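Local coordinates for protein phosphoribosylformylglycinamidine synthase 2 (Thermus thermophilus, PDB 3VIU) that belongs to the PurM-like (AIR synthase related) family, with two copies of its paired N- and C-terminal domains, and binds ADP and magnesium, at residues R421-A432 against W435-K446. Residues are numbered along the deposited sequence; the frame is centred on the assembly and turned at random.
Sequences RTALLPGKGDAA and WIKGTRLGVAAK. With MG (magnesium ion), chain D.
W435 and A423 pair antiparallel through both backbone bonds, the straighter one running from W435 N to A423 O (2.8 Å, 165°). With CG anti to the backbone N (chi1 167°), the indole swings toward the turn after its strand. The L425 side chain crosses that of W435 at about a right angle, L425 CD2 lying 3.9 Å from W435 CB, and W435 NE1 donates to T439 O (3.0 Å), which lies in the plane of the indole. At I436 the pair with T422 is non-hydrogen-bonded; both side chains leave on the sheet face that rests on L180 of strand 172-182. K437 N donates to R421 O (2.8 Å), and a water bridges that oxygen to K437 O. The lysine chain runs back along the edge strand until K437 NZ lies 3.5 Å from A423 CB. I436 to T439 form a type II turn; T439 OG1 accepts from L441 N, an ST turn, and donates to I436 O, which also takes T439 N. Farther on, A444 CB packs on A431 CB. K446 CG lies against D430 O (3.4 Å), while D430 OD1 binds magnesium together with N472 and D620. Backbone bonds thus fasten outermost strand 422-424 to 432-436, and A432-A445 joins 432-436 to 441-448, two residues after D430.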
loop_
_atom_site.group_PDB
_atom_site.type_symbol
_atom_site.label_atom_id
_atom_site.label_comp_id
_atom_site.label_asym_id
_atom_site.label_seq_id
_atom_site.Cartn_x
_atom_site.Cartn_y
_atom_site.Cartn_z
ATOM N N ARG A 421 11.398 -17.247 9.309
ATOM C CA ARG A 421 10.495 -17.050 10.436
ATOM C C ARG A 421 9.057 -17.106 9.955
ATOM O O ARG A 421 8.150 -17.488 10.694
ATOM C CB ARG A 421 10.755 -15.691 11.106
ATOM C CG ARG A 421 12.185 -15.179 10.965
ATOM C CD ARG A 421 12.576 -14.208 12.070
ATOM N NE ARG A 421 12.651 -14.866 13.373
ATOM C CZ ARG A 421 13.424 -14.458 14.377
ATOM N NH1 ARG A 421 14.200 -13.388 14.233
ATOM N NH2 ARG A 421 13.428 -15.124 15.527
ATOM N N THR A 422 8.860 -16.732 8.698
ATOM C CA THR A 422 7.533 -16.704 8.114
ATOM C C THR A 422 7.487 -17.439 6.786
ATOM O O THR A 422 8.507 -17.606 6.130
ATOM C CB THR A 422 7.074 -15.247 7.885
ATOM O OG1 THR A 422 7.973 -14.595 6.978
ATOM C CG2 THR A 422 7.064 -14.485 9.195
ATOM N N ALA A 423 6.293 -17.875 6.398
ATOM C CA ALA A 423 6.107 -18.575 5.133
ATOM C C ALA A 423 4.753 -18.221 4.548
ATOM O O ALA A 423 3.757 -18.117 5.268
ATOM C CB ALA A 423 6.206 -20.074 5.333
ATOM N N LEU A 424 4.726 -18.020 3.237
ATOM C CA LEU A 424 3.493 -17.692 2.545
ATOM C C LEU A 424 2.735 -18.992 2.281
ATOM O O LEU A 424 3.298 -19.954 1.758
ATOM C CB LEU A 424 3.803 -16.988 1.224
ATOM C CG LEU A 424 2.637 -16.781 0.254
ATOM C CD1 LEU A 424 1.620 -15.832 0.865
ATOM C CD2 LEU A 424 3.153 -16.225 -1.067
ATOM N N LEU A 425 1.465 -19.029 2.659
ATOM C CA LEU A 425 0.655 -20.218 2.431
ATOM C C LEU A 425 0.270 -20.227 0.948
ATOM O O LEU A 425 -0.402 -19.322 0.463
ATOM C CB LEU A 425 -0.574 -20.179 3.341
ATOM C CG LEU A 425 -0.229 -19.946 4.825
ATOM C CD1 LEU A 425 -1.507 -19.955 5.656
ATOM C CD2 LEU A 425 0.738 -21.019 5.325
ATOM N N PRO A 426 0.715 -21.251 0.204
ATOM C CA PRO A 426 0.439 -21.390 -1.234
ATOM C C PRO A 426 -1.015 -21.495 -1.708
ATOM O O PRO A 426 -1.304 -21.227 -2.881
ATOM C CB PRO A 426 1.289 -22.603 -1.634
ATOM C CG PRO A 426 1.352 -23.413 -0.369
ATOM C CD PRO A 426 1.554 -22.361 0.692
ATOM N N GLY A 427 -1.922 -21.885 -0.816
ATOM C CA GLY A 427 -3.323 -21.984 -1.196
ATOM C C GLY A 427 -3.917 -20.593 -1.370
ATOM O O GLY A 427 -4.097 -19.863 -0.395
ATOM N N LYS A 428 -4.227 -20.228 -2.610
ATOM C CA LYS A 428 -4.767 -18.910 -2.916
ATOM C C LYS A 428 -5.959 -18.446 -2.073
ATOM O O LYS A 428 -7.064 -18.985 -2.173
ATOM C CB LYS A 428 -5.128 -18.836 -4.407
ATOM C CG LYS A 428 -5.849 -17.556 -4.811
ATOM C CD LYS A 428 -5.971 -17.411 -6.325
ATOM C CE LYS A 428 -4.805 -16.624 -6.911
ATOM N NZ LYS A 428 -3.491 -17.251 -6.612
ATOM N N GLY A 429 -5.718 -17.440 -1.239
ATOM C CA GLY A 429 -6.767 -16.871 -0.411
ATOM C C GLY A 429 -6.957 -15.448 -0.905
ATOM O O GLY A 429 -6.132 -14.964 -1.677
ATOM N N ASP A 430 -8.022 -14.772 -0.483
ATOM C CA ASP A 430 -8.269 -13.393 -0.925
ATOM C C ASP A 430 -7.244 -12.395 -0.383
ATOM O O ASP A 430 -7.133 -11.274 -0.865
ATOM C CB ASP A 430 -9.682 -12.954 -0.534
ATOM C CG ASP A 430 -10.728 -13.433 -1.515
ATOM O OD1 ASP A 430 -10.852 -12.822 -2.594
ATOM O OD2 ASP A 430 -11.415 -14.427 -1.220
ATOM N N ALA A 431 -6.500 -12.801 0.633
ATOM C CA ALA A 431 -5.472 -11.937 1.194
ATOM C C ALA A 431 -4.254 -12.816 1.381
ATOM O O ALA A 431 -4.391 -14.017 1.564
ATOM C CB ALA A 431 -5.922 -11.361 2.537
ATOM N N ALA A 432 -3.067 -12.231 1.310
ATOM C CA ALA A 432 -1.852 -13.004 1.505
ATOM C C ALA A 432 -1.807 -13.367 2.981
ATOM O O ALA A 432 -2.120 -12.540 3.838
ATOM C CB ALA A 432 -0.642 -12.178 1.131
ATOM N N TRP A 435 2.495 -17.182 7.575
ATOM C CA TRP A 435 2.519 -17.972 8.798
ATOM C C TRP A 435 3.790 -17.726 9.600
ATOM O O TRP A 435 4.894 -17.740 9.062
ATOM C CB TRP A 435 2.395 -19.461 8.452
ATOM C CG TRP A 435 2.720 -20.416 9.576
ATOM C CD1 TRP A 435 2.321 -20.319 10.883
ATOM C CD2 TRP A 435 3.428 -21.656 9.467
ATOM N NE1 TRP A 435 2.733 -21.425 11.590
ATOM C CE2 TRP A 435 3.412 -22.262 10.746
ATOM C CE3 TRP A 435 4.071 -22.317 8.411
ATOM C CZ2 TRP A 435 4.015 -23.497 10.997
ATOM C CZ3 TRP A 435 4.673 -23.550 8.663
ATOM C CH2 TRP A 435 4.639 -24.124 9.947
ATOM N N ILE A 436 3.626 -17.473 10.891
ATOM C CA ILE A 436 4.767 -17.256 11.757
ATOM C C ILE A 436 5.139 -18.616 12.333
ATOM O O ILE A 436 4.469 -19.124 13.235
ATOM C CB ILE A 436 4.432 -16.302 12.900
ATOM C CG1 ILE A 436 4.045 -14.938 12.336
ATOM C CG2 ILE A 436 5.625 -16.173 13.828
ATOM C CD1 ILE A 436 3.537 -13.981 13.375
ATOM N N LYS A 437 6.207 -19.200 11.792
ATOM C CA LYS A 437 6.683 -20.511 12.215
ATOM C C LYS A 437 6.917 -20.586 13.711
ATOM O O LYS A 437 7.380 -19.629 14.325
ATOM C CB LYS A 437 7.977 -20.870 11.478
ATOM C CG LYS A 437 7.839 -20.997 9.973
ATOM C CD LYS A 437 9.174 -21.383 9.364
ATOM C CE LYS A 437 9.135 -21.326 7.851
ATOM N NZ LYS A 437 8.118 -22.259 7.298
ATOM N N GLY A 438 6.596 -21.738 14.290
ATOM C CA GLY A 438 6.775 -21.921 15.716
ATOM C C GLY A 438 5.549 -21.485 16.497
ATOM O O GLY A 438 5.474 -21.703 17.707
ATOM N N THR A 439 4.589 -20.864 15.807
ATOM C CA THR A 439 3.360 -20.408 16.447
ATOM C C THR A 439 2.153 -20.823 15.626
ATOM O O THR A 439 2.281 -21.432 14.564
ATOM C CB THR A 439 3.298 -18.871 16.568
ATOM O OG1 THR A 439 2.848 -18.309 15.325
ATOM C CG2 THR A 439 4.667 -18.305 16.925
ATOM N N ARG A 440 0.975 -20.471 16.124
ATOM C CA ARG A 440 -0.267 -20.772 15.436
ATOM C C ARG A 440 -0.743 -19.495 14.764
ATOM O O ARG A 440 -1.818 -19.450 14.175
ATOM C CB ARG A 440 -1.302 -21.234 16.441
ATOM C CG ARG A 440 -0.814 -22.373 17.311
ATOM C CD ARG A 440 -1.839 -22.681 18.364
ATOM N NE ARG A 440 -3.141 -22.907 17.755
ATOM C CZ ARG A 440 -4.269 -23.002 18.442
ATOM N NH1 ARG A 440 -4.241 -22.885 19.766
ATOM N NH2 ARG A 440 -5.415 -23.218 17.806
ATOM N N LEU A 441 0.081 -18.459 14.855
ATOM C CA LEU A 441 -0.246 -17.162 14.292
ATOM C C LEU A 441 -0.038 -17.022 12.793
ATOM O O LEU A 441 0.901 -17.571 12.211
ATOM C CB LEU A 441 0.552 -16.073 15.007
ATOM C CG LEU A 441 0.297 -15.960 16.510
ATOM C CD1 LEU A 441 1.283 -14.977 17.118
ATOM C CD2 LEU A 441 -1.140 -15.522 16.754
ATOM N N GLY A 442 -0.940 -16.259 12.188
ATOM C CA GLY A 442 -0.892 -15.983 10.770
ATOM C C GLY A 442 -1.225 -14.517 10.572
ATOM O O GLY A 442 -2.135 -13.990 11.215
ATOM N N VAL A 443 -0.474 -13.853 9.698
ATOM C CA VAL A 443 -0.688 -12.439 9.406
ATOM C C VAL A 443 -1.238 -12.307 7.993
ATOM O O VAL A 443 -0.625 -12.796 7.047
ATOM C CB VAL A 443 0.629 -11.663 9.494
ATOM C CG1 VAL A 443 0.380 -10.189 9.261
ATOM C CG2 VAL A 443 1.282 -11.910 10.849
ATOM N N ALA A 444 -2.394 -11.657 7.853
ATOM C CA ALA A 444 -3.016 -11.470 6.549
ATOM C C ALA A 444 -2.865 -10.024 6.076
ATOM O O ALA A 444 -2.913 -9.092 6.878
ATOM C CB ALA A 444 -4.487 -11.850 6.610
ATOM N N ALA A 445 -2.694 -9.847 4.769
ATOM C CA ALA A 445 -2.513 -8.523 4.194
ATOM C C ALA A 445 -3.079 -8.394 2.787
ATOM O O ALA A 445 -3.056 -9.337 1.994
ATOM C CB ALA A 445 -1.029 -8.172 4.178
ATOM N N LYS A 446 -3.571 -7.203 2.476
ATOM C CA LYS A 446 -4.120 -6.936 1.165
ATOM C C LYS A 446 -4.143 -5.428 0.923
ATOM O O LYS A 446 -4.230 -4.641 1.863
ATOM C CB LYS A 446 -5.537 -7.508 1.076
ATOM C CG LYS A 446 -5.903 -8.106 -0.283
ATOM C CD LYS A 446 -6.102 -7.050 -1.332
ATOM C CE LYS A 446 -6.475 -7.677 -2.663
ATOM N NZ LYS A 446 -5.393 -8.570 -3.149
HETATM MG MG MG D . -11.168 -10.417 -3.446
HETATM O O HOH W 1 9.114 -17.347 13.332
HETATM O O HOH W 2 -12.383 -8.257 -3.469
HETATM O O HOH W 3 -12.911 -11.193 -5.125
#